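Local coordinates for protein binding component of ABC transporter (Wolinella succinogenes, PDB 3K4U) that binds lysine in the cleft between its two lobes and probably delivers such a solute to an ABC transporter of the inner membrane, at residues V82-L96 / H181-I195. Residues are numbered along the deposited sequence; the frame is centred on the assembly and turned at random.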
loop_
_atom_site.group_PDB
_atom_site.type_symbol
_atom_site.label_atom_id
_atom_site.label_comp_id
_atom_site.label_asym_id
_atom_site.label_seq_id
_atom_site.Cartn_x
_atom_site.Cartn_y
_atom_site.Cartn_z
ATOM N N VAL E 82 -0.253 -34.791 -12.594
ATOM C CA VAL E 82 0.612 -33.832 -13.277
ATOM C C VAL E 82 0.889 -32.617 -12.383
ATOM O O VAL E 82 0.219 -32.480 -11.347
ATOM C CB VAL E 82 -0.014 -33.371 -14.626
ATOM C CG1 VAL E 82 0.031 -34.507 -15.637
ATOM C CG2 VAL E 82 -1.441 -32.851 -14.472
ATOM N N ASN E 83 1.829 -31.737 -12.778
ATOM C CA ASN E 83 2.092 -30.468 -12.085
ATOM C C ASN E 83 1.447 -29.359 -12.879
ATOM O O ASN E 83 1.366 -29.435 -14.119
ATOM C CB ASN E 83 3.566 -30.096 -12.029
ATOM C CG ASN E 83 4.366 -30.903 -11.045
ATOM O OD1 ASN E 83 3.869 -31.380 -10.025
ATOM N ND2 ASN E 83 5.637 -31.036 -11.330
ATOM N N PHE E 84 1.022 -28.307 -12.173
ATOM C CA PHE E 84 0.406 -27.176 -12.805
ATOM C C PHE E 84 1.222 -25.917 -12.669
ATOM O O PHE E 84 1.984 -25.766 -11.732
ATOM C CB PHE E 84 -0.914 -26.923 -12.175
ATOM C CG PHE E 84 -1.995 -27.781 -12.695
ATOM C CD1 PHE E 84 -2.598 -27.468 -13.902
ATOM C CD2 PHE E 84 -2.437 -28.870 -11.983
ATOM C CE1 PHE E 84 -3.603 -28.227 -14.387
ATOM C CE2 PHE E 84 -3.464 -29.635 -12.472
ATOM C CZ PHE E 84 -4.033 -29.317 -13.683
ATOM N N VAL E 85 1.068 -25.033 -13.644
ATOM C CA VAL E 85 1.711 -23.752 -13.686
ATOM C C VAL E 85 0.775 -22.733 -13.023
ATOM O O VAL E 85 -0.429 -22.913 -13.068
ATOM C CB VAL E 85 1.970 -23.386 -15.158
ATOM C CG1 VAL E 85 2.155 -21.900 -15.351
ATOM C CG2 VAL E 85 3.203 -24.109 -15.633
ATOM N N GLU E 86 1.302 -21.686 -12.398
ATOM C CA GLU E 86 0.421 -20.650 -11.791
ATOM C C GLU E 86 -0.785 -20.421 -12.695
ATOM O O GLU E 86 -0.642 -20.363 -13.881
ATOM C CB GLU E 86 1.201 -19.344 -11.534
ATOM C CG GLU E 86 2.093 -19.437 -10.312
ATOM C CD GLU E 86 1.307 -19.874 -9.068
ATOM O OE1 GLU E 86 0.461 -19.068 -8.587
ATOM O OE2 GLU E 86 1.518 -21.002 -8.562
ATOM N N PRO E 87 -1.994 -20.296 -12.149
ATOM C CA PRO E 87 -3.115 -20.370 -13.084
ATOM C C PRO E 87 -3.103 -19.200 -14.049
ATOM O O PRO E 87 -2.488 -18.196 -13.736
ATOM C CB PRO E 87 -4.323 -20.325 -12.159
ATOM C CG PRO E 87 -3.872 -19.583 -11.039
ATOM C CD PRO E 87 -2.436 -19.913 -10.805
ATOM N N TYR E 88 -3.757 -19.288 -15.206
ATOM C CA TYR E 88 -3.584 -18.205 -16.160
ATOM C C TYR E 88 -4.859 -17.436 -16.417
ATOM O O TYR E 88 -4.847 -16.296 -16.908
ATOM C CB TYR E 88 -2.930 -18.699 -17.452
ATOM C CG TYR E 88 -3.750 -19.692 -18.244
ATOM C CD1 TYR E 88 -4.544 -19.282 -19.324
ATOM C CD2 TYR E 88 -3.762 -21.030 -17.900
ATOM C CE1 TYR E 88 -5.291 -20.190 -20.042
ATOM C CE2 TYR E 88 -4.522 -21.929 -18.592
ATOM C CZ TYR E 88 -5.274 -21.518 -19.684
ATOM O OH TYR E 88 -6.016 -22.469 -20.398
ATOM N N ILE E 89 -5.971 -18.039 -16.041
ATOM C CA ILE E 89 -7.270 -17.349 -16.054
ATOM C C ILE E 89 -8.114 -18.057 -14.985
ATOM O O ILE E 89 -7.864 -19.221 -14.671
ATOM C CB ILE E 89 -7.926 -17.393 -17.441
ATOM C CG1 ILE E 89 -9.302 -16.751 -17.425
ATOM C CG2 ILE E 89 -8.035 -18.851 -17.944
ATOM C CD1 ILE E 89 -9.693 -16.217 -18.731
ATOM N N VAL E 90 -9.051 -17.329 -14.368
ATOM C CA VAL E 90 -9.861 -17.902 -13.299
ATOM C C VAL E 90 -11.292 -17.855 -13.762
ATOM O O VAL E 90 -11.739 -16.835 -14.269
ATOM C CB VAL E 90 -9.677 -17.160 -11.962
ATOM C CG1 VAL E 90 -10.611 -17.698 -10.937
ATOM C CG2 VAL E 90 -8.289 -17.361 -11.481
ATOM N N VAL E 91 -12.005 -18.961 -13.577
ATOM C CA VAL E 91 -13.305 -19.160 -14.216
ATOM C C VAL E 91 -14.275 -19.759 -13.216
ATOM O O VAL E 91 -13.847 -20.265 -12.178
ATOM C CB VAL E 91 -13.110 -20.118 -15.402
ATOM C CG1 VAL E 91 -14.307 -21.123 -15.557
ATOM C CG2 VAL E 91 -12.784 -19.317 -16.669
ATOM N N GLY E 92 -15.570 -19.704 -13.512
ATOM C CA GLY E 92 -16.557 -20.427 -12.700
ATOM C C GLY E 92 -17.631 -21.076 -13.552
ATOM O O GLY E 92 -17.794 -20.750 -14.732
ATOM N N GLN E 93 -18.362 -22.011 -12.970
ATOM C CA GLN E 93 -19.489 -22.582 -13.687
ATOM C C GLN E 93 -20.713 -21.682 -13.706
ATOM O O GLN E 93 -21.013 -21.003 -12.728
ATOM C CB GLN E 93 -19.851 -23.955 -13.136
ATOM C CG GLN E 93 -19.578 -25.066 -14.111
ATOM C CD GLN E 93 -18.134 -25.388 -14.186
ATOM O OE1 GLN E 93 -17.357 -24.682 -14.814
ATOM N NE2 GLN E 93 -17.740 -26.459 -13.522
ATOM N N SER E 94 -21.395 -21.669 -14.839
ATOM C CA SER E 94 -22.589 -20.886 -15.029
ATOM C C SER E 94 -23.657 -21.781 -15.609
ATOM O O SER E 94 -23.433 -22.969 -15.829
ATOM C CB SER E 94 -22.322 -19.763 -16.009
ATOM O OG SER E 94 -22.136 -18.538 -15.348
ATOM N N LEU E 95 -24.832 -21.204 -15.836
ATOM C CA LEU E 95 -25.976 -21.933 -16.343
ATOM C C LEU E 95 -26.541 -21.304 -17.630
ATOM O O LEU E 95 -26.669 -20.074 -17.743
ATOM C CB LEU E 95 -27.038 -22.058 -15.259
ATOM C CG LEU E 95 -26.600 -22.585 -13.883
ATOM C CD1 LEU E 95 -27.781 -22.635 -12.936
ATOM C CD2 LEU E 95 -25.932 -23.962 -13.960
ATOM N N LEU E 96 -26.837 -22.152 -18.613
ATOM C CA LEU E 96 -27.635 -21.718 -19.740
ATOM C C LEU E 96 -28.984 -22.409 -19.624
ATOM O O LEU E 96 -29.024 -23.632 -19.500
ATOM C CB LEU E 96 -26.956 -22.058 -21.063
ATOM C CG LEU E 96 -25.662 -21.356 -21.482
ATOM C CD1 LEU E 96 -25.301 -21.809 -22.897
ATOM C CD2 LEU E 96 -25.758 -19.831 -21.396
ATOM N N HIS E 181 -28.573 -16.835 -20.225
ATOM C CA HIS E 181 -27.376 -17.043 -19.422
ATOM C C HIS E 181 -27.546 -16.584 -17.964
ATOM O O HIS E 181 -27.523 -15.375 -17.668
ATOM C CB HIS E 181 -26.253 -16.242 -20.091
ATOM C CG HIS E 181 -24.894 -16.458 -19.508
ATOM N ND1 HIS E 181 -24.562 -17.572 -18.768
ATOM C CD2 HIS E 181 -23.761 -15.724 -19.615
ATOM C CE1 HIS E 181 -23.288 -17.507 -18.422
ATOM N NE2 HIS E 181 -22.776 -16.401 -18.934
ATOM N N LEU E 182 -27.717 -17.539 -17.052
ATOM C CA LEU E 182 -27.625 -17.226 -15.629
ATOM C C LEU E 182 -26.149 -17.207 -15.232
ATOM O O LEU E 182 -25.536 -18.262 -14.985
ATOM C CB LEU E 182 -28.452 -18.197 -14.788
ATOM C CG LEU E 182 -29.925 -17.778 -14.758
ATOM C CD1 LEU E 182 -30.774 -18.830 -14.069
ATOM C CD2 LEU E 182 -30.099 -16.397 -14.076
ATOM N N ASP E 183 -25.577 -16.003 -15.188
ATOM C CA ASP E 183 -24.126 -15.881 -15.168
ATOM C C ASP E 183 -23.471 -15.747 -13.791
ATOM O O ASP E 183 -22.261 -15.466 -13.699
ATOM C CB ASP E 183 -23.633 -14.807 -16.145
ATOM C CG ASP E 183 -24.120 -13.414 -15.796
ATOM O OD1 ASP E 183 -24.091 -13.019 -14.608
ATOM O OD2 ASP E 183 -24.508 -12.694 -16.740
ATOM N N THR E 184 -24.234 -15.970 -12.725
ATOM C CA THR E 184 -23.584 -16.048 -11.431
ATOM C C THR E 184 -22.629 -17.239 -11.475
ATOM O O THR E 184 -22.995 -18.314 -11.907
ATOM C CB THR E 184 -24.577 -16.169 -10.250
ATOM O OG1 THR E 184 -25.693 -15.302 -10.477
ATOM C CG2 THR E 184 -23.900 -15.783 -8.938
ATOM N N SER E 185 -21.390 -16.993 -11.058
ATOM C CA SER E 185 -20.339 -17.993 -10.946
ATOM C C SER E 185 -20.613 -18.898 -9.762
ATOM O O SER E 185 -20.865 -18.394 -8.666
ATOM C CB SER E 185 -19.007 -17.273 -10.720
ATOM O OG SER E 185 -17.990 -18.176 -10.285
ATOM N N LEU E 186 -20.553 -20.218 -9.945
ATOM C CA LEU E 186 -20.872 -21.119 -8.821
ATOM C C LEU E 186 -19.699 -21.930 -8.263
ATOM O O LEU E 186 -19.847 -22.619 -7.243
ATOM C CB LEU E 186 -22.034 -22.036 -9.173
ATOM C CG LEU E 186 -23.165 -21.427 -10.028
ATOM C CD1 LEU E 186 -24.228 -22.446 -10.346
ATOM C CD2 LEU E 186 -23.776 -20.219 -9.370
ATOM N N THR E 187 -18.539 -21.859 -8.917
ATOM C CA THR E 187 -17.366 -22.545 -8.418
ATOM C C THR E 187 -16.185 -21.596 -8.434
ATOM O O THR E 187 -16.292 -20.451 -8.887
ATOM C CB THR E 187 -17.052 -23.860 -9.204
ATOM O OG1 THR E 187 -17.322 -23.699 -10.614
ATOM C CG2 THR E 187 -17.855 -25.046 -8.651
ATOM N N TYR E 188 -15.057 -22.046 -7.910
ATOM C CA TYR E 188 -13.845 -21.261 -8.025
ATOM C C TYR E 188 -12.889 -22.148 -8.747
ATOM O O TYR E 188 -12.405 -23.144 -8.173
ATOM C CB TYR E 188 -13.279 -20.857 -6.665
ATOM C CG TYR E 188 -12.026 -20.069 -6.829
ATOM C CD1 TYR E 188 -12.075 -18.698 -7.114
ATOM C CD2 TYR E 188 -10.784 -20.686 -6.746
ATOM C CE1 TYR E 188 -10.900 -17.958 -7.295
ATOM C CE2 TYR E 188 -9.618 -19.972 -6.940
ATOM C CZ TYR E 188 -9.676 -18.613 -7.205
ATOM O OH TYR E 188 -8.489 -17.912 -7.362
ATOM N N GLU E 189 -12.640 -21.812 -10.017
ATOM C CA GLU E 189 -11.936 -22.748 -10.891
ATOM C C GLU E 189 -10.771 -22.157 -11.596
ATOM O O GLU E 189 -10.901 -21.652 -12.691
ATOM C CB GLU E 189 -12.883 -23.474 -11.842
ATOM C CG GLU E 189 -13.610 -24.623 -11.138
ATOM C CD GLU E 189 -14.733 -25.199 -11.961
ATOM O OE1 GLU E 189 -15.605 -25.890 -11.395
ATOM O OE2 GLU E 189 -14.740 -24.976 -13.187
ATOM N N PRO E 190 -9.617 -22.179 -10.941
ATOM C CA PRO E 190 -8.385 -21.712 -11.529
ATOM C C PRO E 190 -7.932 -22.633 -12.642
ATOM O O PRO E 190 -7.943 -23.870 -12.501
ATOM C CB PRO E 190 -7.398 -21.790 -10.371
ATOM C CG PRO E 190 -7.961 -22.772 -9.473
ATOM C CD PRO E 190 -9.440 -22.607 -9.550
ATOM N N LEU E 191 -7.513 -22.038 -13.735
ATOM C CA LEU E 191 -7.177 -22.779 -14.911
ATOM C C LEU E 191 -5.647 -22.714 -15.068
ATOM O O LEU E 191 -5.065 -21.614 -14.993
ATOM C CB LEU E 191 -7.919 -22.131 -16.080
ATOM C CG LEU E 191 -9.224 -22.728 -16.634
ATOM C CD1 LEU E 191 -10.105 -23.508 -15.667
ATOM C CD2 LEU E 191 -10.016 -21.698 -17.325
ATOM N N GLY E 192 -4.988 -23.857 -15.266
ATOM C CA GLY E 192 -3.542 -23.857 -15.440
ATOM C C GLY E 192 -3.054 -24.819 -16.521
ATOM O O GLY E 192 -3.798 -25.727 -16.920
ATOM N N TRP E 193 -1.822 -24.625 -16.999
ATOM C CA TRP E 193 -1.255 -25.487 -18.005
ATOM C C TRP E 193 -0.674 -26.590 -17.190
ATOM O O TRP E 193 0.005 -26.299 -16.201
ATOM C CB TRP E 193 -0.097 -24.823 -18.794
ATOM C CG TRP E 193 -0.470 -23.521 -19.353
ATOM C CD1 TRP E 193 -1.683 -23.183 -19.868
ATOM C CD2 TRP E 193 0.336 -22.338 -19.391
ATOM N NE1 TRP E 193 -1.672 -21.857 -20.247
ATOM C CE2 TRP E 193 -0.445 -21.322 -19.957
ATOM C CE3 TRP E 193 1.635 -22.034 -18.965
ATOM C CZ2 TRP E 193 0.023 -20.026 -20.121
ATOM C CZ3 TRP E 193 2.112 -20.743 -19.154
ATOM C CH2 TRP E 193 1.310 -19.759 -19.740
ATOM N N ALA E 194 -0.876 -27.839 -17.619
ATOM C CA ALA E 194 -0.229 -28.976 -16.962
ATOM C C ALA E 194 0.978 -29.505 -17.752
ATOM O O ALA E 194 1.087 -29.311 -18.985
ATOM C CB ALA E 194 -1.214 -30.066 -16.716
ATOM N N ILE E 195 1.879 -30.141 -17.002
ATOM C CA ILE E 195 3.088 -30.727 -17.488
ATOM C C ILE E 195 3.454 -31.912 -16.580
ATOM O O ILE E 195 2.880 -32.083 -15.497
ATOM C CB ILE E 195 4.228 -29.735 -17.493
ATOM C CG1 ILE E 195 4.544 -29.278 -16.067
ATOM C CG2 ILE E 195 3.906 -28.596 -18.436
ATOM C CD1 ILE E 195 5.910 -28.539 -15.949
#
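The paired crossover strands that join the two lobes of a type 2 periplasmic binding protein, the hinge of this family, are exemplified where V91 of strand 89-91 meets E189 of strand 189-191. The strands run antiparallel at 152°, and V91 N donates to E189 O, while E189 N returns a bond to V91 O at 2.9 Å. Toward one lobe the ladder resumes as F84 pairs with A194, whose CB sits over the face of the F84 ring, 4.2 Å from its centroid. Between these pairings the chain runs as a loop through P87 and Y88, and Y88 N reaches L191 O at 2.7 Å. The Y88 side chain takes the cramped rotamer between its backbone N and carbonyl carbon (chi1 64°), which brings the ring against W193: W193 NE1 lies over one face near the rim, 3.2 Å from Y88 CD2, with the Y88 ring and the indole five-membered ring inclined at 32°. With alanine in place of this tyrosine, the indole is likely to lose its cover on that side and W193 to turn more freely. L191, which touches the bound lysine, is flanked by I89 and V91, its CD2 3.5 Å from I89 CG2. Toward the other lobe, where 183-188 leaves the regular ladder but keeps touching 82-96, L186 N donates to Q93 O and the hydroxyl T187 OG1 accepts a hydrogen bond from Q93 N at 3.1 Å, standing in for a carbonyl, before L95 and L182 restore regular pairing. The chemistry thus divides the work: hydrogen bonds, mostly between backbones and interrupted by loops, tie the two connectors together, while apolar neighbours probably help keep L191 beside the ligand, an arrangement consistent with connectors that bend as a pair when the lobes close.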